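Side-chain contacts in exodeoxyribonuclease 10 (Escherichia coli, PDB 4FZX), which degrades single- and double-stranded DNA from the 3' end as a magnesium-dependent exonuclease of the DEDDh family, binding single-stranded ends more tightly: residues 15-20 / 41-46; 22-27 / 145-150; 34-39 / 133-138; 97-102 / 141-146. All coordinates share one frame; numbering follows the deposited sequence.

Contact 1. Residues 15-20 / 41-46; sequences GIVEIA and RPISPQ. With nucleotides of chain A.
G15 and R41 bring their backbones together with CA atoms 5.9 Å apart, after which 15-20 continues as strand 16-25, while segment 41-46 runs into helix 45-51. The guanidinium of R41 lies across the G15 amide: G15 N stands over one face near the rim, 3.7 Å from R41 NE. R41 CG sits between its own backbone N and carbonyl carbon (chi1 78°), and a bend at chi3 folds the group over the loop. A side chain at G15 would run into R41 CG, so the absence of one permits this close pass. Farther on, V17 CG1 meets I43 CG1 at 3.7 Å and I43 CD1 at 3.9 Å, the two branched chains crossing at a slant. An alanine replacing R41 would remove the guanidinium and would probably leave the G15 amide uncovered on that side. At the other end, Q46 OE1 accepts from N2 of DG17 of chain A (2.8 Å, 159°) and, weakly, from N1. V17 and E18 both face E8, a classic beta bulge in the strand beside the one that carries D6 and E8, which with D139 bind sodium in this DEDDh exonuclease.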
loop_
_atom_site.group_PDB
_atom_site.type_symbol
_atom_site.label_atom_id
_atom_site.label_comp_id
_atom_site.label_asym_id
_atom_site.label_seq_id
_atom_site.Cartn_x
_atom_site.Cartn_y
_atom_site.Cartn_z
ATOM N N GLY C 15 -3.187 28.460 -28.809
ATOM C CA GLY C 15 -2.752 29.111 -30.040
ATOM C C GLY C 15 -1.571 28.371 -30.648
ATOM O O GLY C 15 -0.528 28.233 -30.019
ATOM N N ILE C 16 -1.743 27.888 -31.869
ATOM C CA ILE C 16 -0.817 26.938 -32.459
ATOM C C ILE C 16 0.030 27.632 -33.500
ATOM O O ILE C 16 -0.511 28.290 -34.403
ATOM C CB ILE C 16 -1.578 25.825 -33.160
ATOM C CG1 ILE C 16 -2.755 25.368 -32.285
ATOM C CG2 ILE C 16 -0.622 24.676 -33.571
ATOM C CD1 ILE C 16 -2.322 24.742 -30.938
ATOM N N VAL C 17 1.351 27.486 -33.389
ATOM C CA VAL C 17 2.259 28.059 -34.383
ATOM C C VAL C 17 2.996 26.992 -35.164
ATOM O O VAL C 17 3.490 27.252 -36.264
ATOM C CB VAL C 17 3.272 29.060 -33.764
ATOM C CG1 VAL C 17 2.529 30.236 -33.147
ATOM C CG2 VAL C 17 4.138 28.377 -32.701
ATOM N N GLU C 18 3.052 25.784 -34.611
ATOM C CA GLU C 18 3.633 24.650 -35.322
ATOM C C GLU C 18 3.031 23.331 -34.823
ATOM O O GLU C 18 2.795 23.152 -33.637
ATOM C CB GLU C 18 5.162 24.623 -35.137
ATOM C CG GLU C 18 5.918 23.865 -36.240
ATOM C CD GLU C 18 7.441 23.963 -36.120
ATOM O OE1 GLU C 18 7.958 24.203 -35.002
ATOM O OE2 GLU C 18 8.132 23.743 -37.144
ATOM N N ILE C 19 2.874 22.377 -35.729
ATOM C CA ILE C 19 2.561 21.019 -35.340
ATOM C C ILE C 19 3.388 20.061 -36.184
ATOM O O ILE C 19 3.770 20.379 -37.331
ATOM C CB ILE C 19 1.078 20.722 -35.552
ATOM C CG1 ILE C 19 0.714 19.354 -34.964
ATOM C CG2 ILE C 19 0.726 20.798 -37.060
ATOM C CD1 ILE C 19 -0.807 19.072 -34.934
ATOM N N ALA C 20 3.639 18.880 -35.639
ATOM C CA ALA C 20 4.430 17.873 -36.333
ATOM C C ALA C 20 4.112 16.490 -35.778
ATOM O O ALA C 20 3.568 16.371 -34.669
ATOM C CB ALA C 20 5.906 18.172 -36.173
ATOM N N ARG C 41 -4.159 33.799 -32.155
ATOM C CA ARG C 41 -3.847 34.824 -31.171
ATOM C C ARG C 41 -2.375 35.198 -31.271
ATOM O O ARG C 41 -1.600 34.479 -31.900
ATOM C CB ARG C 41 -4.174 34.325 -29.764
ATOM C CG ARG C 41 -3.134 33.370 -29.195
ATOM C CD ARG C 41 -3.672 32.650 -27.976
ATOM N NE ARG C 41 -4.784 31.777 -28.328
ATOM C CZ ARG C 41 -5.492 31.078 -27.449
ATOM N NH1 ARG C 41 -5.184 31.130 -26.152
ATOM N NH2 ARG C 41 -6.490 30.308 -27.870
ATOM N N PRO C 42 -1.979 36.318 -30.639
ATOM C CA PRO C 42 -0.584 36.746 -30.718
ATOM C C PRO C 42 0.346 35.761 -30.013
ATOM O O PRO C 42 -0.030 35.156 -29.012
ATOM C CB PRO C 42 -0.577 38.104 -29.982
ATOM C CG PRO C 42 -2.044 38.463 -29.764
ATOM C CD PRO C 42 -2.765 37.155 -29.713
ATOM N N ILE C 43 1.566 35.625 -30.523
ATOM C CA ILE C 43 2.584 34.819 -29.865
ATOM C C ILE C 43 3.194 35.606 -28.699
ATOM O O ILE C 43 3.723 36.706 -28.894
ATOM C CB ILE C 43 3.712 34.467 -30.845
ATOM C CG1 ILE C 43 3.160 33.735 -32.064
ATOM C CG2 ILE C 43 4.818 33.673 -30.152
ATOM C CD1 ILE C 43 4.097 33.776 -33.247
ATOM N N SER C 44 3.173 35.020 -27.507
ATOM C CA SER C 44 3.767 35.662 -26.334
ATOM C C SER C 44 5.289 35.622 -26.376
ATOM O O SER C 44 5.872 34.674 -26.879
ATOM C CB SER C 44 3.266 35.003 -25.054
ATOM O OG SER C 44 3.917 33.760 -24.833
ATOM N N PRO C 45 5.939 36.646 -25.811
ATOM C CA PRO C 45 7.406 36.691 -25.851
ATOM C C PRO C 45 8.047 35.545 -25.073
ATOM O O PRO C 45 9.149 35.110 -25.400
ATOM C CB PRO C 45 7.746 38.049 -25.197
ATOM C CG PRO C 45 6.447 38.563 -24.610
ATOM C CD PRO C 45 5.351 37.937 -25.401
ATOM N N GLN C 46 7.361 35.066 -24.044
ATOM C CA GLN C 46 7.822 33.928 -23.290
ATOM C C GLN C 46 7.829 32.663 -24.169
ATOM O O GLN C 46 8.808 31.930 -24.196
ATOM C CB GLN C 46 6.947 33.748 -22.039
ATOM C CG GLN C 46 7.490 32.773 -20.999
ATOM C CD GLN C 46 6.770 32.884 -19.631
ATOM O OE1 GLN C 46 5.549 32.678 -19.526
ATOM N NE2 GLN C 46 7.538 33.190 -18.583
ATOM P P DG A 17 6.608 21.903 -24.857
ATOM O OP1 DG A 17 6.725 21.337 -26.215
ATOM O OP2 DG A 17 7.809 21.938 -24.001
ATOM O "O5'" DG A 17 5.988 23.361 -24.930
ATOM C "C5'" DG A 17 4.854 23.586 -25.745
ATOM C "C4'" DG A 17 4.590 25.061 -25.951
ATOM O "O4'" DG A 17 4.111 25.606 -24.715
ATOM C "C3'" DG A 17 5.784 25.928 -26.336
ATOM O "O3'" DG A 17 5.907 25.916 -27.747
ATOM C "C2'" DG A 17 5.358 27.308 -25.834
ATOM C "C1'" DG A 17 4.524 26.953 -24.607
ATOM N N9 DG A 17 5.280 27.013 -23.377
ATOM C C8 DG A 17 6.038 26.003 -22.836
ATOM N N7 DG A 17 6.601 26.339 -21.718
ATOM C C5 DG A 17 6.166 27.644 -21.510
ATOM C C6 DG A 17 6.448 28.517 -20.446
ATOM O O6 DG A 17 7.144 28.275 -19.449
ATOM N N1 DG A 17 5.828 29.758 -20.618
ATOM C C2 DG A 17 5.020 30.098 -21.694
ATOM N N2 DG A 17 4.503 31.348 -21.702
ATOM N N3 DG A 17 4.759 29.277 -22.708
ATOM C C4 DG A 17 5.369 28.080 -22.534
#

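Contact 2. Residues 22-27 / 145-150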
loop_
_atom_site.group_PDB
_atom_site.type_symbol
_atom_site.label_atom_id
_atom_site.label_comp_id
_atom_site.label_asym_id
_atom_site.label_seq_id
_atom_site.Cartn_x
_atom_site.Cartn_y
_atom_site.Cartn_z
ATOM N N VAL C 22 5.699 12.032 -36.016
ATOM C CA VAL C 22 6.322 10.885 -36.651
ATOM C C VAL C 22 5.565 9.632 -36.241
ATOM O O VAL C 22 4.813 9.637 -35.253
ATOM C CB VAL C 22 7.791 10.745 -36.234
ATOM C CG1 VAL C 22 8.634 11.835 -36.879
ATOM C CG2 VAL C 22 7.913 10.790 -34.706
ATOM N N ASP C 23 5.756 8.554 -36.991
ATOM C CA ASP C 23 5.130 7.292 -36.630
ATOM C C ASP C 23 6.200 6.342 -36.150
ATOM O O ASP C 23 7.321 6.325 -36.683
ATOM C CB ASP C 23 4.358 6.699 -37.824
ATOM C CG ASP C 23 3.196 7.583 -38.279
ATOM O OD1 ASP C 23 2.761 8.461 -37.507
ATOM O OD2 ASP C 23 2.741 7.437 -39.435
ATOM N N VAL C 24 5.887 5.597 -35.098
ATOM C CA VAL C 24 6.741 4.504 -34.661
ATOM C C VAL C 24 6.107 3.178 -35.065
ATOM O O VAL C 24 4.977 2.882 -34.689
ATOM C CB VAL C 24 7.004 4.548 -33.131
ATOM C CG1 VAL C 24 7.806 3.325 -32.685
ATOM C CG2 VAL C 24 7.746 5.843 -32.746
ATOM N N ILE C 25 6.795 2.455 -35.941
ATOM C CA ILE C 25 6.332 1.162 -36.456
ATOM C C ILE C 25 7.497 0.182 -36.317
ATOM O O ILE C 25 8.555 0.400 -36.895
ATOM C CB ILE C 25 5.945 1.254 -37.975
ATOM C CG1 ILE C 25 5.055 2.479 -38.247
ATOM C CG2 ILE C 25 5.267 -0.052 -38.451
ATOM C CD1 ILE C 25 4.487 2.564 -39.670
ATOM N N ASP C 26 7.319 -0.863 -35.513
ATOM C CA ASP C 26 8.319 -1.924 -35.416
ATOM C C ASP C 26 9.650 -1.350 -34.973
ATOM O O ASP C 26 10.694 -1.643 -35.558
ATOM C CB ASP C 26 8.470 -2.650 -36.760
ATOM C CG ASP C 26 7.207 -3.450 -37.153
ATOM O OD1 ASP C 26 6.458 -3.898 -36.245
ATOM O OD2 ASP C 26 6.970 -3.629 -38.375
ATOM N N GLY C 27 9.598 -0.483 -33.968
ATOM C CA GLY C 27 10.793 0.120 -33.396
ATOM C C GLY C 27 11.544 1.072 -34.314
ATOM O O GLY C 27 12.665 1.480 -34.007
ATOM N N ALA C 145 12.049 8.681 -29.859
ATOM C CA ALA C 145 13.192 7.944 -29.296
ATOM C C ALA C 145 12.922 7.536 -27.849
ATOM O O ALA C 145 13.232 6.423 -27.435
ATOM C CB ALA C 145 14.495 8.773 -29.397
ATOM N N LEU C 146 12.336 8.444 -27.079
ATOM C CA LEU C 146 11.975 8.141 -25.708
ATOM C C LEU C 146 10.930 7.022 -25.622
ATOM O O LEU C 146 11.006 6.164 -24.750
ATOM C CB LEU C 146 11.460 9.394 -25.008
ATOM C CG LEU C 146 10.851 9.170 -23.626
ATOM C CD1 LEU C 146 11.871 8.537 -22.655
ATOM C CD2 LEU C 146 10.267 10.470 -23.065
ATOM N N LEU C 147 9.965 7.029 -26.534
ATOM C CA LEU C 147 8.893 6.049 -26.502
ATOM C C LEU C 147 9.429 4.661 -26.866
ATOM O O LEU C 147 9.083 3.663 -26.235
ATOM C CB LEU C 147 7.767 6.455 -27.462
ATOM C CG LEU C 147 6.787 5.322 -27.800
ATOM C CD1 LEU C 147 5.837 5.024 -26.610
ATOM C CD2 LEU C 147 6.017 5.633 -29.053
ATOM N N ILE C 148 10.340 4.614 -27.828
ATOM C CA ILE C 148 10.945 3.347 -28.226
ATOM C C ILE C 148 11.727 2.751 -27.061
ATOM O O ILE C 148 11.600 1.557 -26.757
ATOM C CB ILE C 148 11.863 3.496 -29.478
ATOM C CG1 ILE C 148 11.013 3.743 -30.718
ATOM C CG2 ILE C 148 12.728 2.225 -29.675
ATOM C CD1 ILE C 148 11.769 4.314 -31.892
ATOM N N ASP C 149 12.481 3.606 -26.373
ATOM C CA ASP C 149 13.219 3.216 -25.168
ATOM C C ASP C 149 12.269 2.683 -24.095
ATOM O O ASP C 149 12.502 1.614 -23.518
ATOM C CB ASP C 149 14.013 4.419 -24.648
ATOM C CG ASP C 149 14.731 4.142 -23.342
ATOM O OD1 ASP C 149 15.225 3.018 -23.130
ATOM O OD2 ASP C 149 14.860 5.089 -22.542
ATOM N N ILE C 150 11.179 3.406 -23.853
ATOM C CA ILE C 150 10.185 2.970 -22.875
ATOM C C ILE C 150 9.635 1.562 -23.195
ATOM O O ILE C 150 9.425 0.752 -22.293
ATOM C CB ILE C 150 9.005 3.980 -22.781
ATOM C CG1 ILE C 150 9.426 5.231 -22.011
ATOM C CG2 ILE C 150 7.780 3.325 -22.148
ATOM C CD1 ILE C 150 8.405 6.340 -22.049
#
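I148 reaches from helix 136-154 to V24 near the end of strand 16-25 and to G27 in the turn after it. Its CB points at the strand, and CG1, anti to the carbonyl carbon (chi1 -71°), rests against V24 CG1 at 3.8 Å. The chain then runs on nearly straight, chi2 162°, carrying CD1 past the valine to the turn. There CD1 touches G27 O at 3.6 Å, with G27 C slightly farther at 4.1 Å, an apolar methyl packed on a backbone carbonyl. The other valine methyl serves the previous helical residue: V24 CG2 meets L147 CD2 at 4.1 Å. V24 is thus shared, one branch to each of two consecutive residues, and all the contacts are van der Waals. V24 also leans on I4 and A144, and L147 on L2, I4 and T99. The helix therefore lies along one face of the sheet, over strands 16-25 and 2-9, with helix 99-106 alongside it.

Contact 3. Residues 34-39 / 133-138; sequences SHLVRP and HHRALY
L36 and R135 approach each other at a slant, with leucine methyl CD2 4.1 Å from R135 NH2. The arginine doubles back to get there: its CG is anti to the carbonyl carbon, and bends at chi2 (-68°) and chi3 (-58°) curl the chain. The same NH2 forms a salt bridge with E18 OE2, its strongest polar partner, while L36 CD2 packs obliquely beside it. The other carboxylate oxygen, E18 OE1, bonds to A136 N, so one glutamate holds both the arginine and the first turn of helix 136-154. Beside this pair, S34 and L137 aim their CB atoms at one another, 4.1 Å apart. L137 CG, anti to the backbone N (chi1 -169°), carries the chain on, and the side chain also packs on A20 and P128. Before the helix, H133 ND1 and H134 N both bond to D139 OD1, which probably orients the carboxylate of this sodium ligand. H133 N lies 3.6 Å above the plane of the Y138 ring, over its centre. The contact thus sets edge strand 28-36 against the start of the helix bearing D139, preceded by a loop where DEDDh exonucleases characteristically carry a histidine five residues ahead of their last aspartate.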
loop_
_atom_site.group_PDB
_atom_site.type_symbol
_atom_site.label_atom_id
_atom_site.label_comp_id
_atom_site.label_asym_id
_atom_site.label_seq_id
_atom_site.Cartn_x
_atom_site.Cartn_y
_atom_site.Cartn_z
ATOM N N SER C 34 5.363 17.970 -40.743
ATOM C CA SER C 34 5.294 19.192 -39.944
ATOM C C SER C 34 4.636 20.313 -40.702
ATOM O O SER C 34 4.745 20.409 -41.931
ATOM C CB SER C 34 6.686 19.638 -39.480
ATOM O OG SER C 34 7.547 19.858 -40.588
ATOM N N HIS C 35 3.958 21.175 -39.967
ATOM C CA HIS C 35 3.427 22.386 -40.550
ATOM C C HIS C 35 3.668 23.516 -39.575
ATOM O O HIS C 35 3.338 23.392 -38.373
ATOM C CB HIS C 35 1.914 22.269 -40.777
ATOM C CG HIS C 35 1.531 21.216 -41.761
ATOM N ND1 HIS C 35 1.454 19.879 -41.427
ATOM C CD2 HIS C 35 1.251 21.293 -43.084
ATOM C CE1 HIS C 35 1.101 19.185 -42.496
ATOM N NE2 HIS C 35 0.950 20.022 -43.508
ATOM N N LEU C 36 4.123 24.652 -40.106
ATOM C CA LEU C 36 3.934 25.914 -39.420
ATOM C C LEU C 36 2.491 26.357 -39.574
ATOM O O LEU C 36 1.890 26.183 -40.637
ATOM C CB LEU C 36 4.878 26.978 -39.978
ATOM C CG LEU C 36 6.327 26.822 -39.533
ATOM C CD1 LEU C 36 7.285 27.424 -40.577
ATOM C CD2 LEU C 36 6.509 27.465 -38.158
ATOM N N VAL C 37 1.984 27.033 -38.556
ATOM C CA VAL C 37 0.571 27.280 -38.445
ATOM C C VAL C 37 0.328 28.724 -38.014
ATOM O O VAL C 37 1.025 29.242 -37.131
ATOM C CB VAL C 37 -0.069 26.352 -37.395
ATOM C CG1 VAL C 37 -1.529 26.759 -37.133
ATOM C CG2 VAL C 37 0.037 24.907 -37.831
ATOM N N ARG C 38 -0.662 29.361 -38.633
ATOM C CA ARG C 38 -1.094 30.682 -38.216
ATOM C C ARG C 38 -1.963 30.606 -36.958
ATOM O O ARG C 38 -2.999 29.983 -36.965
ATOM C CB ARG C 38 -1.868 31.350 -39.343
ATOM C CG ARG C 38 -2.152 32.825 -39.126
ATOM C CD ARG C 38 -2.957 33.339 -40.289
ATOM N NE ARG C 38 -3.335 34.741 -40.142
ATOM C CZ ARG C 38 -4.126 35.386 -40.995
ATOM N NH1 ARG C 38 -4.641 34.749 -42.045
ATOM N NH2 ARG C 38 -4.417 36.666 -40.794
ATOM N N PRO C 39 -1.530 31.246 -35.871
ATOM C CA PRO C 39 -2.231 31.041 -34.607
ATOM C C PRO C 39 -3.494 31.902 -34.495
ATOM O O PRO C 39 -3.646 32.868 -35.227
ATOM C CB PRO C 39 -1.197 31.489 -33.571
ATOM C CG PRO C 39 -0.415 32.534 -34.285
ATOM C CD PRO C 39 -0.332 32.094 -35.715
ATOM N N HIS C 133 15.851 22.106 -30.767
ATOM C CA HIS C 133 15.000 21.815 -29.632
ATOM C C HIS C 133 13.872 22.845 -29.531
ATOM O O HIS C 133 14.089 24.055 -29.694
ATOM C CB HIS C 133 15.858 21.778 -28.353
ATOM C CG HIS C 133 15.109 21.376 -27.117
ATOM N ND1 HIS C 133 13.978 20.582 -27.145
ATOM C CD2 HIS C 133 15.364 21.622 -25.807
ATOM C CE1 HIS C 133 13.559 20.377 -25.907
ATOM N NE2 HIS C 133 14.400 20.970 -25.076
ATOM N N HIS C 134 12.648 22.347 -29.407
ATOM C CA HIS C 134 11.461 23.204 -29.323
ATOM C C HIS C 134 10.943 23.645 -30.691
ATOM O O HIS C 134 10.039 24.475 -30.779
ATOM C CB HIS C 134 11.721 24.424 -28.443
ATOM C CG HIS C 134 12.224 24.086 -27.079
ATOM N ND1 HIS C 134 11.453 23.430 -26.144
ATOM C CD2 HIS C 134 13.416 24.326 -26.484
ATOM C CE1 HIS C 134 12.148 23.281 -25.030
ATOM N NE2 HIS C 134 13.340 23.822 -25.208
ATOM N N ARG C 135 11.459 23.039 -31.753
ATOM C CA ARG C 135 10.725 23.016 -33.006
ATOM C C ARG C 135 10.024 21.679 -33.113
ATOM O O ARG C 135 10.593 20.649 -32.772
ATOM C CB ARG C 135 11.638 23.276 -34.202
ATOM C CG ARG C 135 12.241 24.711 -34.237
ATOM C CD ARG C 135 11.172 25.804 -34.488
ATOM N NE ARG C 135 10.449 25.578 -35.741
ATOM C CZ ARG C 135 10.872 25.958 -36.945
ATOM N NH1 ARG C 135 11.988 26.671 -37.077
ATOM N NH2 ARG C 135 10.153 25.661 -38.018
ATOM N N ALA C 136 8.759 21.707 -33.521
ATOM C CA ALA C 136 7.883 20.569 -33.331
ATOM C C ALA C 136 8.459 19.253 -33.847
ATOM O O ALA C 136 8.450 18.265 -33.119
ATOM C CB ALA C 136 6.510 20.838 -33.939
ATOM N N LEU C 137 8.951 19.231 -35.095
ATOM C CA LEU C 137 9.447 17.981 -35.682
ATOM C C LEU C 137 10.671 17.470 -34.948
ATOM O O LEU C 137 10.841 16.266 -34.758
ATOM C CB LEU C 137 9.755 18.132 -37.183
ATOM C CG LEU C 137 10.025 16.805 -37.902
ATOM C CD1 LEU C 137 8.792 15.882 -37.843
ATOM C CD2 LEU C 137 10.493 16.991 -39.344
ATOM N N TYR C 138 11.512 18.393 -34.494
ATOM C CA TYR C 138 12.684 18.029 -33.715
ATOM C C TYR C 138 12.274 17.306 -32.434
ATOM O O TYR C 138 12.752 16.193 -32.154
ATOM C CB TYR C 138 13.501 19.282 -33.406
ATOM C CG TYR C 138 14.846 19.009 -32.801
ATOM C CD1 TYR C 138 14.962 18.597 -31.477
ATOM C CD2 TYR C 138 16.011 19.183 -33.546
ATOM C CE1 TYR C 138 16.199 18.361 -30.911
ATOM C CE2 TYR C 138 17.261 18.942 -32.985
ATOM C CZ TYR C 138 17.344 18.541 -31.667
ATOM O OH TYR C 138 18.577 18.277 -31.110
#

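Contact 4. Residues 97-102 / 141-146; sequences ICTMKL and YITAAL. With nucleotides of chain A.
T99 turns its CB toward helix 136-154, where T143 and L146 meet it. This is the tight, buried part. T143 CG2, anti to the backbone N, comes within 3.6 Å of T99 OG1, and L146 CD2 lies 4.0 Å from both T99 CB and T99 OG1. The T99 hydroxyl is thus flanked by two methyls, and its polar need is met by a hydrogen bond with H80 ND1. T143 OG1 turns elsewhere, bonding to D139 O and more weakly to N114 ND2, so the two threonines meet through hydroxyl and methyl without sharing a bond. The looser side of 97-102 is that of the partly exposed K101, whose NZ forms a salt bridge with a DNA phosphate. Selenomethionine M100, its CB pointing away from helix 136-154, lies near the sugar of DG15 of chain A, though its exact placement is doubtful. C98 SG holds this helix start in order, capping K101 N at 3.6 Å with a nearly straight angle of 170°. Edge strand 95-98 runs directly into helix 99-106, which lies between helix 136-154 and helix 158-165, while L146 also touches L117 of helix 114-120.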
loop_
_atom_site.group_PDB
_atom_site.type_symbol
_atom_site.label_atom_id
_atom_site.label_comp_id
_atom_site.label_asym_id
_atom_site.label_seq_id
_atom_site.Cartn_x
_atom_site.Cartn_y
_atom_site.Cartn_z
ATOM N N ILE C 97 -1.545 8.548 -25.530
ATOM C CA ILE C 97 -0.533 7.975 -24.664
ATOM C C ILE C 97 0.428 9.077 -24.228
ATOM O O ILE C 97 0.847 9.914 -25.042
ATOM C CB ILE C 97 0.213 6.844 -25.369
ATOM C CG1 ILE C 97 -0.704 5.618 -25.492
ATOM C CG2 ILE C 97 1.490 6.488 -24.629
ATOM C CD1 ILE C 97 -0.246 4.594 -26.537
ATOM N N CYS C 98 0.695 9.141 -22.927
ATOM C CA CYS C 98 1.596 10.155 -22.394
ATOM C C CYS C 98 2.944 9.557 -21.992
ATOM O O CYS C 98 3.005 8.724 -21.106
ATOM C CB CYS C 98 0.958 10.853 -21.199
ATOM S SG CYS C 98 1.965 12.202 -20.566
ATOM N N THR C 99 4.021 9.969 -22.655
ATOM C CA THR C 99 5.350 9.459 -22.310
ATOM C C THR C 99 5.866 9.995 -20.984
ATOM O O THR C 99 6.745 9.396 -20.364
ATOM C CB THR C 99 6.386 9.710 -23.397
ATOM O OG1 THR C 99 6.347 11.084 -23.814
ATOM C CG2 THR C 99 6.153 8.782 -24.582
HETATM N N MSE C 100 5.271 11.080 -20.513
HETATM C CA MSE C 100 5.629 11.619 -19.213
HETATM C C MSE C 100 5.131 10.725 -18.097
HETATM O O MSE C 100 5.880 10.358 -17.195
HETATM C CB MSE C 100 5.075 13.033 -19.037
HETATM C CG MSE C 100 5.582 13.712 -17.784
HETATM SE SE MSE C 100 4.645 15.396 -17.436
HETATM C CE MSE C 100 5.612 16.467 -18.717
ATOM N N LYS C 101 3.851 10.393 -18.151
ATOM C CA LYS C 101 3.285 9.456 -17.208
ATOM C C LYS C 101 4.031 8.141 -17.294
ATOM O O LYS C 101 4.285 7.506 -16.280
ATOM C CB LYS C 101 1.801 9.239 -17.490
ATOM C CG LYS C 101 0.932 10.412 -17.080
ATOM C CD LYS C 101 -0.484 10.277 -17.606
ATOM C CE LYS C 101 -1.456 11.076 -16.761
ATOM N NZ LYS C 101 -1.904 10.314 -15.548
ATOM N N LEU C 102 4.339 7.703 -18.510
ATOM C CA LEU C 102 5.032 6.430 -18.662
ATOM C C LEU C 102 6.413 6.459 -17.999
ATOM O O LEU C 102 6.787 5.533 -17.281
ATOM C CB LEU C 102 5.149 6.038 -20.135
ATOM C CG LEU C 102 3.833 5.752 -20.866
ATOM C CD1 LEU C 102 4.077 5.394 -22.328
ATOM C CD2 LEU C 102 3.045 4.655 -20.158
ATOM N N TYR C 141 11.029 13.689 -32.756
ATOM C CA TYR C 141 12.107 12.700 -32.815
ATOM C C TYR C 141 12.653 12.349 -31.440
ATOM O O TYR C 141 12.989 11.191 -31.171
ATOM C CB TYR C 141 13.233 13.184 -33.735
ATOM C CG TYR C 141 12.960 12.869 -35.182
ATOM C CD1 TYR C 141 13.256 11.613 -35.700
ATOM C CD2 TYR C 141 12.274 13.770 -35.991
ATOM C CE1 TYR C 141 12.967 11.288 -37.013
ATOM C CE2 TYR C 141 11.954 13.445 -37.305
ATOM C CZ TYR C 141 12.323 12.201 -37.810
ATOM O OH TYR C 141 12.024 11.863 -39.111
ATOM N N ILE C 142 12.699 13.342 -30.558
ATOM C CA ILE C 142 13.123 13.126 -29.179
ATOM C C ILE C 142 12.114 12.228 -28.462
ATOM O O ILE C 142 12.475 11.222 -27.864
ATOM C CB ILE C 142 13.227 14.467 -28.405
ATOM C CG1 ILE C 142 14.252 15.401 -29.061
ATOM C CG2 ILE C 142 13.563 14.212 -26.944
ATOM C CD1 ILE C 142 15.604 14.772 -29.316
ATOM N N THR C 143 10.840 12.570 -28.589
ATOM C CA THR C 143 9.790 11.862 -27.878
ATOM C C THR C 143 9.622 10.452 -28.435
ATOM O O THR C 143 9.530 9.494 -27.674
ATOM C CB THR C 143 8.477 12.641 -27.932
ATOM O OG1 THR C 143 8.703 13.952 -27.403
ATOM C CG2 THR C 143 7.365 11.947 -27.124
ATOM N N ALA C 144 9.734 10.316 -29.753
ATOM C CA ALA C 144 9.691 8.999 -30.381
ATOM C C ALA C 144 10.837 8.128 -29.878
ATOM O O ALA C 144 10.624 6.973 -29.490
ATOM C CB ALA C 144 9.738 9.123 -31.909
ATOM N N ALA C 145 12.049 8.681 -29.859
ATOM C CA ALA C 145 13.192 7.944 -29.296
ATOM C C ALA C 145 12.922 7.536 -27.849
ATOM O O ALA C 145 13.232 6.423 -27.435
ATOM C CB ALA C 145 14.495 8.773 -29.397
ATOM N N LEU C 146 12.336 8.444 -27.079
ATOM C CA LEU C 146 11.975 8.141 -25.708
ATOM C C LEU C 146 10.930 7.022 -25.622
ATOM O O LEU C 146 11.006 6.164 -24.750
ATOM C CB LEU C 146 11.460 9.394 -25.008
ATOM C CG LEU C 146 10.851 9.170 -23.626
ATOM C CD1 LEU C 146 11.871 8.537 -22.655
ATOM C CD2 LEU C 146 10.267 10.470 -23.065
ATOM P P DG A 15 9.782 20.055 -14.308
ATOM O OP1 DG A 15 11.027 19.326 -14.592
ATOM O OP2 DG A 15 9.828 21.525 -14.151
ATOM O "O5'" DG A 15 8.735 19.705 -15.465
ATOM C "C5'" DG A 15 8.551 18.354 -15.864
ATOM C "C4'" DG A 15 7.321 18.228 -16.743
ATOM O "O4'" DG A 15 6.112 18.424 -15.962
ATOM C "C3'" DG A 15 7.244 19.237 -17.877
ATOM O "O3'" DG A 15 7.865 18.665 -19.007
ATOM C "C2'" DG A 15 5.746 19.383 -18.100
ATOM C "C1'" DG A 15 5.159 19.148 -16.712
ATOM N N9 DG A 15 4.930 20.385 -15.985
ATOM C C8 DG A 15 5.894 21.224 -15.491
ATOM N N7 DG A 15 5.396 22.245 -14.843
ATOM C C5 DG A 15 4.022 22.056 -14.905
ATOM C C6 DG A 15 2.987 22.859 -14.387
ATOM O O6 DG A 15 3.109 23.908 -13.732
ATOM N N1 DG A 15 1.722 22.336 -14.679
ATOM C C2 DG A 15 1.511 21.159 -15.390
ATOM N N2 DG A 15 0.225 20.811 -15.611
ATOM N N3 DG A 15 2.499 20.406 -15.892
ATOM C C4 DG A 15 3.716 20.916 -15.603
#

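From the N terminus, contact 1 closes the first and shortest loop, joining the bulged start of strand 16-25 to the approach to helix 45-51. Contact 2 opens from the other end of that strand, crosses contact 1, and closes on helix 136-154. Contact 3, from edge strand 28-36, crosses contact 1 but nests inside contact 2. Contact 4 comes wholly after contact 1, starts at the opposite sheet edge, crosses contact 3, and ends on the same part of the helix as contact 2. Contacts 1 and 3 meet through backbone hydrogen bonds of V17 with V37 and of I19 with H35. Contacts 2 and 3 set helix 136-154 against strands 16-25 and 28-36, and contact 4 joins it to helix 99-106.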